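Local structure of proton-dependent oligopeptide transporter family protein (Xanthomonas campestris, 6EI3) at residues H49-H52 / S53-G57; V58-F61 / P62-G65. The protein probably carries small peptides across the bacterial membrane in step with protons, as a POT-family member of the major facilitator superfamily. All coordinates share one frame; numbering follows the deposited sequence.

How the contacts relate
Coming from the N terminus, the chain meets contact 1 first, wholly within helix 40-60, where residues 49-52 and 53-57 form successive turns of one transmembrane helix. Contact 2 follows at once: residues 58-61 carry the chain out of that helix and residues 62-65 start helix 62-95. The two contacts therefore lie in series, about 13 Å apart between centres; neither encloses nor crosses the other, and neither closes a loop, since the segments of each adjoin directly. Their common neighbour is a monoacylglycerol lipid, 78M, which runs from Ile50 in contact 1 to Phe60 in contact 2. Helix 430-456 packs against both, tying this corner to the later half of the chain.

Contact 1: residues H49-H52 / S53-G57; sequences HILH and SFMIG. With 78M ((2S)-2,3-dihydroxypropyl(7Z)-pentadec-7-enoate), chain G.
Ser53 reaches back one turn to His49 within helix 40-60, a buried transmembrane helix of this major facilitator fold. Its OG donates to His49 O at 2.7 Å, while its own amide N makes the regular i to i+4 bond to the same oxygen, so one carbonyl takes two donors, from opposite faces of its plane. The hydroxyl can do this because OG lies beside the backbone N (chi1 -71°), turned back along the helix. The next three backbone bonds are ordinary i to i+4 bonds: Phe54 N to Ile50 O, Met55 N to Leu51 O and Ile56 N to His52 O.

Leu51 and Met55 run side by side, CD1 meeting CG at 4.2 Å. The same Leu51 methyl sits over the centre of one face of the His52 imidazole, 3.6 Å above its plane. That ring has both nitrogens hydrogen-bonded, ND1 with Asn445 of helix 430-456 and NE2 with Ser311, which fixes its rotation and links the helix to the later half of the chain.

The lipid 78M follows another side of the helix. Ile50 CG1 approaches its ester carbonyl oxygen O1, the acyl chain bends past Phe54 CA and Gly57 CA, and further along the chain the Ile56 branch methyl CG2 meets C12 of the lipid at 3.7 Å.

Contact 2: residues V58-F61 / P62-G65; sequences VFFF and PLLG. With 78M ((2S)-2,3-dihydroxypropyl(7Z)-pentadec-7-enoate), chain G.
This is a local contact at the turn between two consecutive helices, buried in the membrane fold, with a proline at the start of the second: helix 40-60 leads directly into helix 62-95. Pro62 has no amide hydrogen to offer, so Val58 O cannot receive the usual bond from the residue four places on; it meets the proline ring instead, with CD 3.3 Å away.

The chain is carried through by other bonds. Leu63 N donates to Phe60 O at 3.1 Å, an i to i+3 bond of the kind found in a tight turn. Phe61 O then receives Gly65 N at 3.1 Å with an N-H...O angle of 171°, which sets the first regular turn of the new helix; Leu64 N makes a weak, bent bond to the same oxygen.

Among the side chains, Phe60 and Leu63 cross at about a right angle, CD1 of the leucine coming to 3.6 Å from ring atom CE1. The terminal carbon C15 of 78M lies 3.5 Å above the centre of one face of the Phe60 ring. With CG anti to the backbone N (chi1 170°), that ring is held out beside the lipid tail. Its atom CD2 in turn lies above one face of the Phe61 ring, offset toward the rim, and Phe61 CE2 comes within 4.1 Å of lipid carbon C11.

Around the junction, Phe61 meets Phe112 of helix 100-117 edge-to-face, Phe59 makes a cation-pi contact with Lys118, and both Phe59 and Pro62 rest on Tyr438 of helix 430-456.

Contact 1: residues H49-H52 / S53-G57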
loop_
_atom_site.group_PDB
_atom_site.type_symbol
_atom_site.label_atom_id
_atom_site.label_comp_id
_atom_site.label_asym_id
_atom_site.label_seq_id
_atom_site.Cartn_x
_atom_site.Cartn_y
_atom_site.Cartn_z
ATOM N N HIS A 49 8.050 -10.576 8.639
ATOM C CA HIS A 49 7.233 -11.495 7.854
ATOM C C HIS A 49 5.773 -11.314 8.173
ATOM O O HIS A 49 4.987 -11.178 7.254
ATOM C CB HIS A 49 7.664 -12.957 8.051
ATOM C CG HIS A 49 7.272 -13.813 6.894
ATOM N ND1 HIS A 49 8.067 -13.898 5.752
ATOM C CD2 HIS A 49 6.129 -14.505 6.686
ATOM C CE1 HIS A 49 7.401 -14.674 4.914
ATOM N NE2 HIS A 49 6.223 -15.049 5.426
ATOM N N ILE A 50 5.423 -11.241 9.474
ATOM C CA ILE A 50 4.056 -11.029 9.934
ATOM C C ILE A 50 3.492 -9.653 9.499
ATOM O O ILE A 50 2.367 -9.579 8.998
ATOM C CB ILE A 50 3.975 -11.250 11.476
ATOM C CG1 ILE A 50 4.321 -12.710 11.839
ATOM C CG2 ILE A 50 2.582 -10.862 12.022
ATOM C CD1 ILE A 50 4.817 -12.935 13.285
ATOM N N LEU A 51 4.242 -8.569 9.751
ATOM C CA LEU A 51 3.816 -7.200 9.422
ATOM C C LEU A 51 3.564 -7.053 7.913
ATOM O O LEU A 51 2.524 -6.536 7.494
ATOM C CB LEU A 51 4.914 -6.215 9.910
ATOM C CG LEU A 51 4.716 -4.672 9.796
ATOM C CD1 LEU A 51 5.001 -4.150 8.374
ATOM C CD2 LEU A 51 3.368 -4.194 10.332
ATOM N N HIS A 52 4.536 -7.485 7.104
ATOM C CA HIS A 52 4.450 -7.348 5.662
ATOM C C HIS A 52 3.414 -8.314 5.064
ATOM O O HIS A 52 2.781 -7.944 4.076
ATOM C CB HIS A 52 5.856 -7.444 5.034
ATOM C CG HIS A 52 6.689 -6.264 5.426
ATOM N ND1 HIS A 52 6.474 -5.009 4.865
ATOM C CD2 HIS A 52 7.675 -6.161 6.348
ATOM C CE1 HIS A 52 7.290 -4.183 5.498
ATOM N NE2 HIS A 52 8.057 -4.834 6.370
ATOM N N SER A 53 3.158 -9.486 5.703
ATOM C CA SER A 53 2.074 -10.393 5.263
ATOM C C SER A 53 0.716 -9.715 5.537
ATOM O O SER A 53 -0.193 -9.785 4.710
ATOM C CB SER A 53 2.135 -11.731 6.006
ATOM O OG SER A 53 3.261 -12.448 5.549
ATOM N N PHE A 54 0.592 -9.074 6.705
ATOM C CA PHE A 54 -0.583 -8.288 7.108
ATOM C C PHE A 54 -0.856 -7.146 6.078
ATOM O O PHE A 54 -1.989 -6.990 5.627
ATOM C CB PHE A 54 -0.364 -7.701 8.523
ATOM C CG PHE A 54 -1.420 -6.721 8.960
ATOM C CD1 PHE A 54 -2.667 -7.166 9.395
ATOM C CD2 PHE A 54 -1.171 -5.355 8.944
ATOM C CE1 PHE A 54 -3.647 -6.255 9.803
ATOM C CE2 PHE A 54 -2.159 -4.442 9.327
ATOM C CZ PHE A 54 -3.388 -4.896 9.750
ATOM N N MET A 55 0.191 -6.354 5.724
ATOM C CA MET A 55 0.111 -5.282 4.718
ATOM C C MET A 55 -0.343 -5.845 3.353
ATOM O O MET A 55 -1.152 -5.224 2.663
ATOM C CB MET A 55 1.446 -4.539 4.602
ATOM C CG MET A 55 1.756 -3.648 5.830
ATOM S SD MET A 55 0.397 -2.506 6.252
ATOM C CE MET A 55 0.504 -1.390 4.886
ATOM N N ILE A 56 0.144 -7.044 3.001
ATOM C CA ILE A 56 -0.260 -7.726 1.768
ATOM C C ILE A 56 -1.781 -7.946 1.759
ATOM O O ILE A 56 -2.428 -7.570 0.791
ATOM C CB ILE A 56 0.561 -9.015 1.537
ATOM C CG1 ILE A 56 1.904 -8.639 0.882
ATOM C CG2 ILE A 56 -0.218 -10.016 0.658
ATOM C CD1 ILE A 56 2.966 -9.659 0.924
ATOM N N GLY A 57 -2.332 -8.467 2.860
ATOM C CA GLY A 57 -3.766 -8.703 2.990
ATOM C C GLY A 57 -4.574 -7.428 2.914
ATOM O O GLY A 57 -5.595 -7.369 2.220
HETATM O O21 78M G . 7.379 -17.952 9.263
HETATM C C20 78M G . 6.138 -18.442 9.757
HETATM C C18 78M G . 5.207 -17.298 10.089
HETATM O O19 78M G . 5.630 -16.648 11.291
HETATM C C17 78M G . 3.763 -17.730 10.225
HETATM O O2 78M G . 2.964 -16.814 9.433
HETATM C C1 78M G . 2.432 -15.741 10.034
HETATM O O1 78M G . 2.680 -15.410 11.161
HETATM C C2 78M G . 1.521 -14.994 9.109
HETATM C C3 78M G . 0.341 -14.322 9.795
HETATM C C4 78M G . -0.056 -13.044 9.087
HETATM C C5 78M G . -1.457 -12.556 9.383
HETATM C C6 78M G . -1.998 -11.593 8.330
HETATM C C7 78M G . -2.578 -12.291 7.141
HETATM C C8 78M G . -3.145 -11.719 6.095
HETATM C C9 78M G . -3.744 -12.428 4.921
HETATM C C10 78M G . -2.831 -12.468 3.704
HETATM C C11 78M G . -3.557 -12.767 2.401
HETATM C C12 78M G . -2.631 -12.779 1.206
HETATM C C13 78M G . -3.307 -12.757 -0.149
HETATM C C15 78M G . -2.927 -12.733 -2.647
HETATM C C14 78M G . -2.320 -12.559 -1.280
#

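Contact 2: residues V58-F61 / P62-G65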
loop_
_atom_site.group_PDB
_atom_site.type_symbol
_atom_site.label_atom_id
_atom_site.label_comp_id
_atom_site.label_asym_id
_atom_site.label_seq_id
_atom_site.Cartn_x
_atom_site.Cartn_y
_atom_site.Cartn_z
ATOM N N VAL A 58 -4.116 -6.391 3.654
ATOM C CA VAL A 58 -4.771 -5.090 3.697
ATOM C C VAL A 58 -4.937 -4.490 2.291
ATOM O O VAL A 58 -5.978 -3.917 2.002
ATOM C CB VAL A 58 -4.044 -4.114 4.654
ATOM C CG1 VAL A 58 -4.632 -2.698 4.565
ATOM C CG2 VAL A 58 -4.098 -4.618 6.097
ATOM N N PHE A 59 -3.924 -4.640 1.422
ATOM C CA PHE A 59 -3.936 -4.022 0.097
ATOM C C PHE A 59 -4.331 -4.977 -1.020
ATOM O O PHE A 59 -4.505 -4.535 -2.156
ATOM C CB PHE A 59 -2.595 -3.326 -0.163
ATOM C CG PHE A 59 -2.555 -1.990 0.549
ATOM C CD1 PHE A 59 -2.160 -1.902 1.882
ATOM C CD2 PHE A 59 -2.890 -0.816 -0.121
ATOM C CE1 PHE A 59 -2.117 -0.663 2.541
ATOM C CE2 PHE A 59 -2.830 0.427 0.532
ATOM C CZ PHE A 59 -2.459 0.488 1.864
ATOM N N PHE A 60 -4.593 -6.250 -0.683
ATOM C CA PHE A 60 -5.088 -7.225 -1.668
ATOM C C PHE A 60 -6.630 -7.333 -1.591
ATOM O O PHE A 60 -7.286 -7.340 -2.635
ATOM C CB PHE A 60 -4.456 -8.617 -1.459
ATOM C CG PHE A 60 -5.119 -9.686 -2.303
ATOM C CD1 PHE A 60 -4.861 -9.778 -3.671
ATOM C CD2 PHE A 60 -6.076 -10.535 -1.751
ATOM C CE1 PHE A 60 -5.508 -10.739 -4.459
ATOM C CE2 PHE A 60 -6.733 -11.488 -2.548
ATOM C CZ PHE A 60 -6.438 -11.586 -3.895
ATOM N N PHE A 61 -7.200 -7.447 -0.350
ATOM C CA PHE A 61 -8.640 -7.624 -0.122
ATOM C C PHE A 61 -9.525 -6.468 -0.664
ATOM O O PHE A 61 -10.671 -6.789 -0.967
ATOM C CB PHE A 61 -8.976 -7.975 1.331
ATOM C CG PHE A 61 -8.549 -9.386 1.670
ATOM C CD1 PHE A 61 -9.074 -10.475 0.979
ATOM C CD2 PHE A 61 -7.627 -9.625 2.682
ATOM C CE1 PHE A 61 -8.668 -11.780 1.283
ATOM C CE2 PHE A 61 -7.220 -10.934 2.993
ATOM C CZ PHE A 61 -7.752 -12.004 2.292
ATOM N N PRO A 62 -9.059 -5.222 -0.980
ATOM C CA PRO A 62 -9.934 -4.286 -1.730
ATOM C C PRO A 62 -10.519 -4.916 -2.989
ATOM O O PRO A 62 -11.606 -4.514 -3.388
ATOM C CB PRO A 62 -8.978 -3.154 -2.113
ATOM C CG PRO A 62 -7.996 -3.134 -0.981
ATOM C CD PRO A 62 -7.752 -4.584 -0.702
ATOM N N LEU A 63 -9.822 -5.914 -3.610
ATOM C CA LEU A 63 -10.327 -6.605 -4.807
ATOM C C LEU A 63 -11.678 -7.277 -4.502
ATOM O O LEU A 63 -12.634 -7.110 -5.265
ATOM C CB LEU A 63 -9.340 -7.676 -5.342
ATOM C CG LEU A 63 -8.084 -7.205 -6.097
ATOM C CD1 LEU A 63 -7.267 -8.417 -6.585
ATOM C CD2 LEU A 63 -8.447 -6.359 -7.344
ATOM N N LEU A 64 -11.752 -8.008 -3.366
ATOM C CA LEU A 64 -12.955 -8.690 -2.911
ATOM C C LEU A 64 -14.034 -7.703 -2.466
ATOM O O LEU A 64 -15.173 -7.847 -2.899
ATOM C CB LEU A 64 -12.646 -9.710 -1.808
ATOM C CG LEU A 64 -13.821 -10.596 -1.351
ATOM C CD1 LEU A 64 -14.281 -11.568 -2.456
ATOM C CD2 LEU A 64 -13.446 -11.366 -0.114
ATOM N N GLY A 65 -13.662 -6.693 -1.675
ATOM C CA GLY A 65 -14.584 -5.654 -1.218
ATOM C C GLY A 65 -15.340 -4.975 -2.353
ATOM O O GLY A 65 -16.570 -4.922 -2.334
HETATM O O21 78M G . 7.379 -17.952 9.263
HETATM C C20 78M G . 6.138 -18.442 9.757
HETATM C C18 78M G . 5.207 -17.298 10.089
HETATM O O19 78M G . 5.630 -16.648 11.291
HETATM C C17 78M G . 3.763 -17.730 10.225
HETATM O O2 78M G . 2.964 -16.814 9.433
HETATM C C1 78M G . 2.432 -15.741 10.034
HETATM O O1 78M G . 2.680 -15.410 11.161
HETATM C C2 78M G . 1.521 -14.994 9.109
HETATM C C3 78M G . 0.341 -14.322 9.795
HETATM C C4 78M G . -0.056 -13.044 9.087
HETATM C C5 78M G . -1.457 -12.556 9.383
HETATM C C6 78M G . -1.998 -11.593 8.330
HETATM C C7 78M G . -2.578 -12.291 7.141
HETATM C C8 78M G . -3.145 -11.719 6.095
HETATM C C9 78M G . -3.744 -12.428 4.921
HETATM C C10 78M G . -2.831 -12.468 3.704
HETATM C C11 78M G . -3.557 -12.767 2.401
HETATM C C12 78M G . -2.631 -12.779 1.206
HETATM C C13 78M G . -3.307 -12.757 -0.149
HETATM C C15 78M G . -2.927 -12.733 -2.647
HETATM C C14 78M G . -2.320 -12.559 -1.280
#